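Local coordinates for protein 3-methyladenine DNA glycosylase (Helicobacter pylori, PDB 1PU6) that excises alkylated bases such as 3-methyladenine from DNA as the first step of base excision repair, using a helix-hairpin-helix glycosylase fold, at residues Trp23-Leu29 and Cys139-Ala143; Ala37-Gln41 and Ser133-Ile137; Glu145-Asp150 and Leu170-Glu175. Numbering follows the deposited sequence.

In the fold
After helix 4-12 the chain runs through 23-29 into helix 31-39. Contact 1 closes the longest loop, bringing 23-29 against 139-143 at the far end of helix 131-141. Contact 2 falls within that loop: 37-41 on helix 31-39 meets 133-137, earlier on the same helix 131-141. Contact 3 follows in series, folding helix 167-179 back onto 145-150, the connection between helices 131-141 and 151-159. Helix 131-141 is thus shared by contacts 1 and 2, whose Trp25 and Ala37 also touch, while Asp135 of contact 2 reaches Gln171 of contact 3. Together they tie the loop 23-29 and helix 31-39 to helix 131-141, and the connection that follows it to helix 167-179.

Contact 1: Trp23-Leu29 and Cys139-Ala143; sequences WWWPNAL and CYACA. Unlike the reference sequence in segment 139-143: Ala141 (reference Val).
Tyr140 is the bump, and a curl of irregular backbone makes the hollow. Segment 23-29 bends sharply: Trp24 (70/-56), Asn27 (58/41) and Leu29 (73/14) have positive phi, and Trp25 to Ala28 form a type II turn. The helix widens to a pi-type turn at 139-141, and Ala143 departs from helical geometry with positive phi. Leu29 N donates to Tyr140 O at 2.7 Å, setting CA of Leu29 4.1 Å from CA of Ala141; Leu29 CA makes a CA-H...O contact to Ala141 O (3.5 Å). The Tyr140 ring (chi1 m) fills the curl. Trp25 (t) places CE3 over one face, but the pair is oblique, six-membered ring centroids 4.8 Å apart, planes at 38°; Trp23 O meets the ring edge 3.2 Å from Tyr140 CE1, and Trp24 CE3 comes 3.6 Å from Tyr140 OH. Small Ala143 CB sits in the notch of Trp23 CH2 (3.6 Å) and Leu29 CD2 (3.8 Å). Trp24, Trp25 and Tyr140 form an aromatic cluster; beta-mercaptoethanol, probably from the crystallisation liquor, lies about 3 Å from the Trp24 side chain, consistent with a pocket. Helix 195-203 receives the Tyr140 hydroxyl at Ala200 O, and Phe45 of helix 45-57 packs edge-to-face on Trp25.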
ATOM      1  N   TRP A  23      -9.682  -4.898   4.218  1.00 16.90           N
ATOM      2  CA  TRP A  23      -8.234  -4.596   4.312  1.00 14.76           C
ATOM      3  C   TRP A  23      -7.942  -3.103   4.003  1.00 16.15           C
ATOM      4  O   TRP A  23      -6.814  -2.761   3.733  1.00 15.76           O
ATOM      5  CB  TRP A  23      -7.398  -5.491   3.356  1.00 15.73           C
ATOM      6  CG  TRP A  23      -7.214  -6.940   3.843  1.00 15.29           C
ATOM      7  CD1 TRP A  23      -8.199  -7.926   3.995  1.00 18.65           C
ATOM      8  CD2 TRP A  23      -5.975  -7.556   4.188  1.00 14.71           C
ATOM      9  NE1 TRP A  23      -7.613  -9.088   4.441  1.00 18.33           N
ATOM     10  CE2 TRP A  23      -6.257  -8.885   4.590  1.00 17.66           C
ATOM     11  CE3 TRP A  23      -4.644  -7.091   4.228  1.00 16.73           C
ATOM     12  CZ2 TRP A  23      -5.240  -9.786   5.002  1.00 18.30           C
ATOM     13  CZ3 TRP A  23      -3.607  -7.975   4.656  1.00 17.83           C
ATOM     14  CH2 TRP A  23      -3.921  -9.307   5.039  1.00 18.31           C
ATOM     15  N   TRP A  24      -9.000  -2.259   4.023  1.00 15.53           N
ATOM     16  CA  TRP A  24      -8.987  -0.804   3.774  1.00 14.97           C
ATOM     17  C   TRP A  24      -8.711  -0.443   2.310  1.00 14.80           C
ATOM     18  O   TRP A  24      -9.496   0.298   1.677  1.00 16.36           O
ATOM     19  CB  TRP A  24      -8.036  -0.048   4.716  1.00 16.36           C
ATOM     20  CG  TRP A  24      -7.988   1.445   4.416  1.00 17.00           C
ATOM     21  CD1 TRP A  24      -8.995   2.375   4.631  1.00 16.38           C
ATOM     22  CD2 TRP A  24      -6.906   2.152   3.837  1.00 14.44           C
ATOM     23  NE1 TRP A  24      -8.579   3.613   4.210  1.00 17.51           N
ATOM     24  CE2 TRP A  24      -7.282   3.512   3.746  1.00 17.64           C
ATOM     25  CE3 TRP A  24      -5.605   1.790   3.442  1.00 15.59           C
ATOM     26  CZ2 TRP A  24      -6.420   4.510   3.234  1.00 18.03           C
ATOM     27  CZ3 TRP A  24      -4.753   2.779   2.939  1.00 17.78           C
ATOM     28  CH2 TRP A  24      -5.163   4.131   2.867  1.00 18.65           C
ATOM     29  N   TRP A  25      -7.583  -0.939   1.778  1.00 13.77           N
ATOM     30  CA  TRP A  25      -7.213  -0.603   0.377  1.00 14.13           C
ATOM     31  C   TRP A  25      -8.275  -1.305  -0.540  1.00 15.97           C
ATOM     32  O   TRP A  25      -8.514  -2.529  -0.384  1.00 15.67           O
ATOM     33  CB  TRP A  25      -5.795  -1.177   0.131  1.00 14.16           C
ATOM     34  CG  TRP A  25      -5.109  -0.612  -1.045  1.00 14.03           C
ATOM     35  CD1 TRP A  25      -5.435  -0.769  -2.366  1.00 15.01           C
ATOM     36  CD2 TRP A  25      -3.927   0.199  -1.000  1.00 14.40           C
ATOM     37  NE1 TRP A  25      -4.522  -0.090  -3.148  1.00 17.71           N
ATOM     38  CE2 TRP A  25      -3.583   0.512  -2.342  1.00 16.58           C
ATOM     39  CE3 TRP A  25      -3.142   0.732   0.053  1.00 15.61           C
ATOM     40  CZ2 TRP A  25      -2.480   1.327  -2.671  1.00 16.92           C
ATOM     41  CZ3 TRP A  25      -2.025   1.543  -0.265  1.00 14.10           C
ATOM     42  CH2 TRP A  25      -1.715   1.829  -1.622  1.00 17.47           C
ATOM     43  N   PRO A  26      -8.891  -0.591  -1.492  1.00 16.45           N
ATOM     44  CA  PRO A  26      -9.847  -1.241  -2.410  1.00 17.68           C
ATOM     45  C   PRO A  26      -9.164  -2.297  -3.297  1.00 17.85           C
ATOM     46  O   PRO A  26      -8.070  -2.068  -3.828  1.00 18.45           O
ATOM     47  CB  PRO A  26     -10.437  -0.089  -3.267  1.00 18.76           C
ATOM     48  CG  PRO A  26      -9.634   1.082  -2.956  1.00 21.93           C
ATOM     49  CD  PRO A  26      -8.684   0.843  -1.778  1.00 17.12           C
ATOM     50  N   ASN A  27      -9.798  -3.459  -3.407  1.00 18.11           N
ATOM     51  CA  ASN A  27      -9.233  -4.591  -4.144  1.00 17.25           C
ATOM     52  C   ASN A  27      -7.844  -5.054  -3.628  1.00 17.62           C
ATOM     53  O   ASN A  27      -6.945  -5.445  -4.408  1.00 16.83           O
ATOM     54  CB  ASN A  27      -9.227  -4.317  -5.679  1.00 18.95           C
ATOM     55  CG  ASN A  27     -10.654  -4.189  -6.232  1.00 23.62           C
ATOM     56  OD1 ASN A  27     -10.997  -3.196  -6.938  1.00 32.93           O
ATOM     57  ND2 ASN A  27     -11.518  -5.164  -5.882  1.00 27.36           N
ATOM     58  N   ALA A  28      -7.704  -5.067  -2.307  1.00 16.79           N
ATOM     59  CA  ALA A  28      -6.531  -5.637  -1.642  1.00 16.54           C
ATOM     60  C   ALA A  28      -6.325  -7.111  -2.041  1.00 17.08           C
ATOM     61  O   ALA A  28      -7.280  -7.863  -2.389  1.00 18.33           O
ATOM     62  CB  ALA A  28      -6.699  -5.523  -0.113  1.00 17.09           C
ATOM     63  N   LEU A  29      -5.050  -7.498  -2.028  1.00 16.00           N
ATOM     64  CA  LEU A  29      -4.600  -8.882  -2.274  1.00 17.04           C
ATOM     65  C   LEU A  29      -4.707  -9.290  -3.730  1.00 17.43           C
ATOM     66  O   LEU A  29      -4.613 -10.500  -4.061  1.00 19.56           O
ATOM     67  CB  LEU A  29      -5.267  -9.923  -1.345  1.00 18.82           C
ATOM     68  CG  LEU A  29      -5.240  -9.573   0.160  1.00 20.47           C
ATOM     69  CD1 LEU A  29      -5.761 -10.706   1.039  1.00 23.91           C
ATOM     70  CD2 LEU A  29      -3.851  -9.134   0.667  1.00 20.51           C
ATOM     71  N   CYS A 139       2.231  -5.410   2.276  1.00 13.69           N
ATOM     72  CA  CYS A 139       1.027  -5.530   3.116  1.00 13.78           C
ATOM     73  C   CYS A 139      -0.230  -5.754   2.294  1.00 14.44           C
ATOM     74  O   CYS A 139      -0.927  -6.767   2.471  1.00 14.77           O
ATOM     75  CB  CYS A 139       0.866  -4.231   3.994  1.00 15.06           C
ATOM     76  SG  CYS A 139      -0.567  -4.330   5.042  1.00 16.05           S
ATOM     77  N   TYR A 140      -0.556  -4.814   1.396  1.00 12.74           N
ATOM     78  CA  TYR A 140      -1.880  -4.798   0.767  1.00 12.14           C
ATOM     79  C   TYR A 140      -2.006  -5.657  -0.485  1.00 13.36           C
ATOM     80  O   TYR A 140      -3.128  -5.921  -0.920  1.00 15.58           O
ATOM     81  CB  TYR A 140      -2.264  -3.355   0.385  1.00 11.74           C
ATOM     82  CG  TYR A 140      -2.381  -2.496   1.620  1.00 11.97           C
ATOM     83  CD1 TYR A 140      -3.574  -2.546   2.413  1.00 12.06           C
ATOM     84  CD2 TYR A 140      -1.366  -1.568   1.951  1.00 11.95           C
ATOM     85  CE1 TYR A 140      -3.758  -1.713   3.517  1.00 12.75           C
ATOM     86  CE2 TYR A 140      -1.529  -0.714   3.093  1.00 12.64           C
ATOM     87  CZ  TYR A 140      -2.724  -0.813   3.854  1.00 14.28           C
ATOM     88  OH  TYR A 140      -2.846  -0.017   4.961  1.00 15.24           O
ATOM     89  N   ALA A 141      -0.877  -6.062  -1.068  1.00 13.87           N
ATOM     90  CA  ALA A 141      -0.935  -7.048  -2.152  1.00 14.69           C
ATOM     91  C   ALA A 141      -0.540  -8.441  -1.683  1.00 16.52           C
ATOM     92  O   ALA A 141      -1.118  -9.385  -2.176  1.00 19.22           O
ATOM     93  CB  ALA A 141      -0.107  -6.634  -3.393  1.00 15.79           C
ATOM     94  N   CYS A 142       0.423  -8.576  -0.765  1.00 15.21           N
ATOM     95  CA  CYS A 142       0.984  -9.918  -0.409  1.00 14.53           C
ATOM     96  C   CYS A 142       0.568 -10.452   0.969  1.00 16.31           C
ATOM     97  O   CYS A 142       0.947 -11.592   1.340  1.00 17.26           O
ATOM     98  CB  CYS A 142       2.525  -9.898  -0.475  1.00 15.64           C
ATOM     99  SG  CYS A 142       3.118  -9.331  -2.103  1.00 17.19           S
ATOM    100  N   ALA A 143      -0.177  -9.652   1.725  1.00 16.02           N
ATOM    101  CA  ALA A 143      -0.597 -10.069   3.074  1.00 16.05           C
ATOM    102  C   ALA A 143       0.540 -10.377   4.056  1.00 16.34           C
ATOM    103  O   ALA A 143       0.384 -11.291   4.933  1.00 17.59           O
ATOM    104  CB  ALA A 143      -1.657 -11.241   3.001  1.00 17.25           C
TER

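Contact 2: Ala37-Gln41 and Ser133-Ile137; sequences AVLTQ and SADAI
Helix 131-141, the second helix of the helix-hairpin-helix motif that names this glycosylase superfamily, packs here against helix 31-39. The approach is close: CA of Ala37 and CA of Ser133 are 5.2 Å apart, a spacing that suits two small residues whose CA-to-CB bonds each point at the opposite segment. These two bury the most surface. Segment 133-137 is regular helix, with Ile137 N bonded to Ser133 O at 3.0 Å, whereas 37-41 is helical at first and turns extended at Gln41 (-58/129).

Ala37 presents both its methyl group and its carbonyl oxygen to helix 131-141. Its CB rests 3.8 Å from Ala136 CB and 3.8 Å from Ile137 CG1, where a larger side chain would hold the helices apart. Ser133, with chi1 m, turns its hydroxyl to the first helix and donates from OG to Ala37 O at 2.8 Å, a short polar link that a buried serine can make in little space. Ile137, third in buried area, is in the mt rotamer; its CB points sideways, but the extended chain carries CD1 to 4.0 Å from Val38 CG2 and so continues the apolar seam.

Gln41 (chi1 and chi2 both t) reaches toward the hairpin turn, its NE2 donating to Gly128 O and its OE1 accepting from Gly130 N, so the interface is tied to the loop between the hairpin helices. One water completes the join, donating to Gln41 OE1 at 2.7 Å and accepting from Ser133 N at 3.0 Å.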
ATOM      1  N   ALA A  37      -0.307   0.819  -5.475  1.00 12.40           N
ATOM      2  CA  ALA A  37       0.745   1.126  -4.523  1.00 13.16           C
ATOM      3  C   ALA A  37       1.895   1.823  -5.244  1.00 13.58           C
ATOM      4  O   ALA A  37       2.533   2.710  -4.657  1.00 14.97           O
ATOM      5  CB  ALA A  37       1.248  -0.167  -3.848  1.00 12.93           C
ATOM      6  N   VAL A  38       2.168   1.423  -6.490  1.00 13.80           N
ATOM      7  CA  VAL A  38       3.214   2.076  -7.252  1.00 14.67           C
ATOM      8  C   VAL A  38       2.757   3.460  -7.715  1.00 14.91           C
ATOM      9  O   VAL A  38       3.521   4.441  -7.582  1.00 16.05           O
ATOM     10  CB  VAL A  38       3.615   1.191  -8.465  1.00 13.15           C
ATOM     11  CG1 VAL A  38       4.585   1.944  -9.383  1.00 15.62           C
ATOM     12  CG2 VAL A  38       4.246  -0.141  -7.922  1.00 16.31           C
ATOM     13  N   LEU A  39       1.547   3.549  -8.304  1.00 14.52           N
ATOM     14  CA  LEU A  39       1.052   4.809  -8.879  1.00 14.95           C
ATOM     15  C   LEU A  39       0.763   5.892  -7.889  1.00 16.39           C
ATOM     16  O   LEU A  39       0.761   7.090  -8.279  1.00 18.83           O
ATOM     17  CB  LEU A  39      -0.190   4.576  -9.728  1.00 14.74           C
ATOM     18  CG  LEU A  39      -0.009   3.708 -10.982  1.00 13.93           C
ATOM     19  CD1 LEU A  39      -1.415   3.474 -11.610  1.00 17.12           C
ATOM     20  CD2 LEU A  39       0.880   4.484 -11.932  1.00 16.27           C
ATOM     21  N   THR A  40       0.552   5.517  -6.608  1.00 15.36           N
ATOM     22  CA  THR A  40       0.273   6.553  -5.641  1.00 17.79           C
ATOM     23  C   THR A  40       1.496   7.354  -5.148  1.00 17.38           C
ATOM     24  O   THR A  40       1.355   8.357  -4.442  1.00 19.83           O
ATOM     25  CB  THR A  40      -0.576   5.946  -4.477  1.00 18.32           C
ATOM     26  OG1 THR A  40      -1.212   7.016  -3.747  1.00 21.30           O
ATOM     27  CG2 THR A  40       0.294   5.207  -3.499  1.00 17.19           C
ATOM     28  N   GLN A  41       2.699   6.909  -5.483  1.00 18.96           N
ATOM     29  CA  GLN A  41       3.906   7.600  -5.036  1.00 18.71           C
ATOM     30  C   GLN A  41       3.931   9.068  -5.481  1.00 19.87           C
ATOM     31  O   GLN A  41       3.692   9.368  -6.653  1.00 20.28           O
ATOM     32  CB  GLN A  41       5.152   6.810  -5.500  1.00 18.62           C
ATOM     33  CG  GLN A  41       6.523   7.348  -4.990  1.00 17.97           C
ATOM     34  CD  GLN A  41       7.667   6.381  -5.339  1.00 18.62           C
ATOM     35  OE1 GLN A  41       7.757   5.250  -4.806  1.00 18.95           O
ATOM     36  NE2 GLN A  41       8.535   6.810  -6.242  1.00 21.51           N
ATOM     37  N   SER A 133       5.958   2.634  -1.122  1.00 13.87           N
ATOM     38  CA  SER A 133       5.375   1.791  -2.184  1.00 13.00           C
ATOM     39  C   SER A 133       5.760   0.321  -1.978  1.00 12.05           C
ATOM     40  O   SER A 133       4.869  -0.582  -2.129  1.00 12.19           O
ATOM     41  CB  SER A 133       5.854   2.232  -3.574  1.00 14.05           C
ATOM     42  OG  SER A 133       5.154   3.429  -3.999  1.00 17.08           O
ATOM     43  N   ALA A 134       7.031   0.041  -1.634  1.00 12.68           N
ATOM     44  CA  ALA A 134       7.440  -1.387  -1.425  1.00 12.08           C
ATOM     45  C   ALA A 134       6.617  -1.997  -0.249  1.00 12.47           C
ATOM     46  O   ALA A 134       6.110  -3.133  -0.328  1.00 13.52           O
ATOM     47  CB  ALA A 134       8.908  -1.495  -1.059  1.00 12.09           C
ATOM     48  N   ASP A 135       6.506  -1.246   0.827  1.00 11.77           N
ATOM     49  CA  ASP A 135       5.751  -1.798   1.993  1.00 12.57           C
ATOM     50  C   ASP A 135       4.258  -1.931   1.707  1.00 12.35           C
ATOM     51  O   ASP A 135       3.593  -2.881   2.207  1.00 12.45           O
ATOM     52  CB  ASP A 135       5.999  -0.922   3.185  1.00 12.76           C
ATOM     53  CG  ASP A 135       7.398  -1.123   3.755  1.00 15.74           C
ATOM     54  OD1 ASP A 135       7.875  -0.251   4.519  1.00 17.15           O
ATOM     55  OD2 ASP A 135       8.128  -2.099   3.421  1.00 17.65           O
ATOM     56  N   ALA A 136       3.703  -1.002   0.923  1.00 11.89           N
ATOM     57  CA  ALA A 136       2.274  -1.107   0.565  1.00 11.69           C
ATOM     58  C   ALA A 136       2.029  -2.343  -0.307  1.00 12.16           C
ATOM     59  O   ALA A 136       1.000  -3.036  -0.168  1.00 12.60           O
ATOM     60  CB  ALA A 136       1.786   0.183  -0.148  1.00 12.90           C
ATOM     61  N   ILE A 137       2.990  -2.665  -1.191  1.00 12.18           N
ATOM     62  CA  ILE A 137       2.864  -3.914  -1.949  1.00 11.76           C
ATOM     63  C   ILE A 137       2.918  -5.119  -0.975  1.00 11.69           C
ATOM     64  O   ILE A 137       2.091  -6.057  -1.038  1.00 12.03           O
ATOM     65  CB  ILE A 137       4.005  -4.003  -3.015  1.00 11.70           C
ATOM     66  CG1 ILE A 137       3.807  -2.927  -4.100  1.00 11.35           C
ATOM     67  CG2 ILE A 137       4.101  -5.475  -3.608  1.00 13.94           C
ATOM     68  CD1 ILE A 137       5.052  -2.730  -5.044  1.00 14.22           C
TER
HETATM   69  O   HOH W   1       7.123   5.206  -2.136  1.00 22.16           O

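Contact 3: Glu145-Asp150 and Leu170-Glu175; sequences EVMVVD and LQHFFE
Two long polar side chains, one helical turn apart, grip the backbone of a single residue. Segment 170-175 is regular helix, and 145-150 runs alongside it, roughly antiparallel, not a regular strand but nearly extended from Val146 (-134/133) to Val149 (-126/171). CA of Met147 is 6.5 Å from CA of Glu175, and CA of Val149 is 5.9 Å from CA of Gln171. Glu175 (chi1 m, chi2 and chi3 t) accepts from Met147 N at OE1, 3.0 Å; Gln171 (chi1 and chi2 t, chi3 65°) donates from NE2 to Met147 O at 2.9 Å and to Asp135 of helix 131-141. Carboxylate and amide satisfy the N-H and C=O of Met147, which has no strand partner. In the HhH-GPD fold this segment follows the hairpin, and Asp150 probably corresponds to the family's conserved aspartate; with chi1 p its side chain caps a backbone N at the start of helix 151-159, and OD2 also bonds Ser153 OG. Next to these polar bonds the packing is apolar. Val149 (m) sends CG2 to 3.8 Å from Leu170 CD1 and CG1 to 3.8 Å from Phe174 CD2. Met147 (chi1 and chi2 t, chi3 148°) brings CE to 3.9 Å from Phe174 CD1, its SD 5.4 Å from that ring's centroid, an oblique Met-aromatic contact. Water 2 donates to Glu145 O (3.0 Å) and, weakly, to Glu175 OE2 (2.8 Å).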
ATOM      1  N   GLU A 145       3.265  -9.329   7.183  1.00 16.80           N
ATOM      2  CA  GLU A 145       3.167  -8.582   8.460  1.00 16.70           C
ATOM      3  C   GLU A 145       4.081  -7.375   8.429  1.00 17.11           C
ATOM      4  O   GLU A 145       5.156  -7.389   8.996  1.00 18.30           O
ATOM      5  CB  GLU A 145       3.460  -9.492   9.688  1.00 18.76           C
ATOM      6  CG  GLU A 145       2.420 -10.608   9.831  1.00 20.97           C
ATOM      7  CD  GLU A 145       2.809 -11.718  10.827  1.00 24.78           C
ATOM      8  OE1 GLU A 145       1.891 -12.554  11.112  1.00 26.43           O
ATOM      9  OE2 GLU A 145       4.014 -11.805  11.297  1.00 26.48           O
ATOM     10  N   VAL A 146       3.655  -6.354   7.685  1.00 15.24           N
ATOM     11  CA  VAL A 146       4.402  -5.100   7.495  1.00 14.97           C
ATOM     12  C   VAL A 146       3.425  -3.950   7.681  1.00 14.71           C
ATOM     13  O   VAL A 146       2.310  -3.959   7.087  1.00 17.33           O
ATOM     14  CB  VAL A 146       4.914  -5.034   6.029  1.00 13.06           C
ATOM     15  CG1 VAL A 146       5.489  -3.699   5.714  1.00 17.76           C
ATOM     16  CG2 VAL A 146       5.975  -6.159   5.858  1.00 17.87           C
ATOM     17  N   MET A 147       3.796  -2.931   8.468  1.00 15.09           N
ATOM     18  CA  MET A 147       2.953  -1.718   8.560  1.00 15.76           C
ATOM     19  C   MET A 147       3.534  -0.561   7.709  1.00 15.81           C
ATOM     20  O   MET A 147       4.651  -0.124   7.950  1.00 15.69           O
ATOM     21  CB  MET A 147       2.775  -1.232  10.005  1.00 17.90           C
ATOM     22  CG  MET A 147       1.455  -0.222  10.044  1.00 17.45           C
ATOM     23  SD  MET A 147       1.044   0.113  11.616  1.00 23.06           S
ATOM     24  CE  MET A 147       0.387   1.808  11.370  1.00 15.84           C
ATOM     25  N   VAL A 148       2.767  -0.050   6.753  1.00 13.33           N
ATOM     26  CA  VAL A 148       3.189   1.065   5.905  1.00 12.91           C
ATOM     27  C   VAL A 148       3.189   2.326   6.773  1.00 14.08           C
ATOM     28  O   VAL A 148       2.281   2.493   7.612  1.00 16.22           O
ATOM     29  CB  VAL A 148       2.162   1.274   4.779  1.00 13.57           C
ATOM     30  CG1 VAL A 148       2.455   2.561   3.985  1.00 16.09           C
ATOM     31  CG2 VAL A 148       2.169   0.041   3.866  1.00 16.12           C
ATOM     32  N   VAL A 149       4.206   3.180   6.582  1.00 13.74           N
ATOM     33  CA  VAL A 149       4.180   4.567   7.106  1.00 13.34           C
ATOM     34  C   VAL A 149       4.440   5.560   5.990  1.00 15.96           C
ATOM     35  O   VAL A 149       4.742   5.153   4.862  1.00 16.20           O
ATOM     36  CB  VAL A 149       5.155   4.790   8.314  1.00 13.83           C
ATOM     37  CG1 VAL A 149       4.720   3.844   9.506  1.00 14.87           C
ATOM     38  CG2 VAL A 149       6.621   4.577   7.923  1.00 14.27           C
ATOM     39  N   ASP A 150       4.271   6.855   6.267  1.00 17.50           N
ATOM     40  CA  ASP A 150       4.191   7.880   5.181  1.00 16.71           C
ATOM     41  C   ASP A 150       4.204   9.272   5.847  1.00 18.02           C
ATOM     42  O   ASP A 150       4.284   9.366   7.072  1.00 18.16           O
ATOM     43  CB  ASP A 150       2.869   7.721   4.375  1.00 18.19           C
ATOM     44  CG  ASP A 150       1.625   7.718   5.253  0.50 15.32           C
ATOM     45  OD1 ASP A 150       0.504   7.604   4.691  0.50 13.91           O
ATOM     46  OD2 ASP A 150       1.651   7.836   6.503  0.50 15.93           O
ATOM     47  N   LEU A 170      10.357   5.036  12.127  1.00 16.63           N
ATOM     48  CA  LEU A 170       8.947   5.382  12.262  1.00 16.33           C
ATOM     49  C   LEU A 170       8.082   4.101  12.137  1.00 15.68           C
ATOM     50  O   LEU A 170       7.176   3.825  12.927  1.00 15.99           O
ATOM     51  CB  LEU A 170       8.613   6.348  11.139  1.00 17.34           C
ATOM     52  CG  LEU A 170       7.447   7.307  11.248  1.00 23.35           C
ATOM     53  CD1 LEU A 170       6.831   7.766   9.921  1.00 20.94           C
ATOM     54  CD2 LEU A 170       6.657   7.580  12.527  1.00 18.08           C
ATOM     55  N   GLN A 171       8.398   3.297  11.122  1.00 14.58           N
ATOM     56  CA  GLN A 171       7.765   1.992  10.991  1.00 14.51           C
ATOM     57  C   GLN A 171       7.962   1.078  12.249  1.00 13.65           C
ATOM     58  O   GLN A 171       7.031   0.395  12.711  1.00 13.81           O
ATOM     59  CB  GLN A 171       8.312   1.294   9.772  1.00 14.09           C
ATOM     60  CG  GLN A 171       7.802  -0.093   9.567  1.00 12.79           C
ATOM     61  CD  GLN A 171       8.281  -0.599   8.216  1.00 14.12           C
ATOM     62  OE1 GLN A 171       9.499  -0.773   8.032  1.00 18.60           O
ATOM     63  NE2 GLN A 171       7.354  -0.775   7.264  1.00 15.56           N
ATOM     64  N   HIS A 172       9.192   1.015  12.757  1.00 15.23           N
ATOM     65  CA  HIS A 172       9.443   0.149  13.888  1.00 15.67           C
ATOM     66  C   HIS A 172       8.692   0.622  15.119  1.00 16.83           C
ATOM     67  O   HIS A 172       8.165  -0.203  15.875  1.00 17.40           O
ATOM     68  CB  HIS A 172      10.960   0.093  14.224  1.00 17.15           C
ATOM     69  CG  HIS A 172      11.302  -0.995  15.224  1.00 21.50           C
ATOM     70  ND1 HIS A 172      12.273  -0.843  16.192  1.00 27.71           N
ATOM     71  CD2 HIS A 172      10.824  -2.257  15.375  1.00 23.20           C
ATOM     72  CE1 HIS A 172      12.365  -1.950  16.917  1.00 26.23           C
ATOM     73  NE2 HIS A 172      11.476  -2.813  16.464  1.00 27.24           N
ATOM     74  N   PHE A 173       8.595   1.948  15.311  1.00 16.74           N
ATOM     75  CA  PHE A 173       7.770   2.473  16.400  1.00 16.24           C
ATOM     76  C   PHE A 173       6.341   1.954  16.267  1.00 16.02           C
ATOM     77  O   PHE A 173       5.728   1.469  17.258  1.00 17.28           O
ATOM     78  CB  PHE A 173       7.701   4.042  16.359  1.00 16.70           C
ATOM     79  CG  PHE A 173       6.663   4.608  17.324  1.00 17.33           C
ATOM     80  CD1 PHE A 173       5.341   4.838  16.899  1.00 18.61           C
ATOM     81  CD2 PHE A 173       6.988   4.857  18.677  1.00 20.09           C
ATOM     82  CE1 PHE A 173       4.394   5.344  17.756  1.00 19.56           C
ATOM     83  CE2 PHE A 173       6.000   5.364  19.560  1.00 20.47           C
ATOM     84  CZ  PHE A 173       4.709   5.584  19.095  1.00 20.86           C
ATOM     85  N   PHE A 174       5.759   2.037  15.055  1.00 16.02           N
ATOM     86  CA  PHE A 174       4.349   1.584  14.885  1.00 16.67           C
ATOM     87  C   PHE A 174       4.194   0.057  15.054  1.00 18.04           C
ATOM     88  O   PHE A 174       3.280  -0.414  15.758  1.00 19.81           O
ATOM     89  CB  PHE A 174       3.767   2.106  13.571  1.00 16.69           C
ATOM     90  CG  PHE A 174       3.192   3.500  13.688  1.00 17.45           C
ATOM     91  CD1 PHE A 174       1.964   3.711  14.327  1.00 19.55           C
ATOM     92  CD2 PHE A 174       3.887   4.624  13.177  1.00 17.29           C
ATOM     93  CE1 PHE A 174       1.425   5.014  14.479  1.00 19.38           C
ATOM     94  CE2 PHE A 174       3.363   5.940  13.288  1.00 17.10           C
ATOM     95  CZ  PHE A 174       2.127   6.138  13.951  1.00 19.18           C
ATOM     96  N   GLU A 175       5.141  -0.712  14.520  1.00 17.11           N
ATOM     97  CA  GLU A 175       5.066  -2.186  14.639  1.00 18.26           C
ATOM     98  C   GLU A 175       5.284  -2.680  16.062  1.00 19.81           C
ATOM     99  O   GLU A 175       4.568  -3.585  16.533  1.00 20.59           O
ATOM    100  CB  GLU A 175       6.071  -2.889  13.692  1.00 16.83           C
ATOM    101  CG  GLU A 175       5.623  -2.755  12.234  1.00 18.08           C
ATOM    102  CD  GLU A 175       6.611  -3.342  11.217  1.00 23.18           C
ATOM    103  OE1 GLU A 175       6.357  -3.265   9.969  1.00 20.80           O
ATOM    104  OE2 GLU A 175       7.640  -3.901  11.662  1.00 24.62           O
TER
HETATM  105  O   HOH W   2       7.067  -6.627  11.195  1.00 44.95           O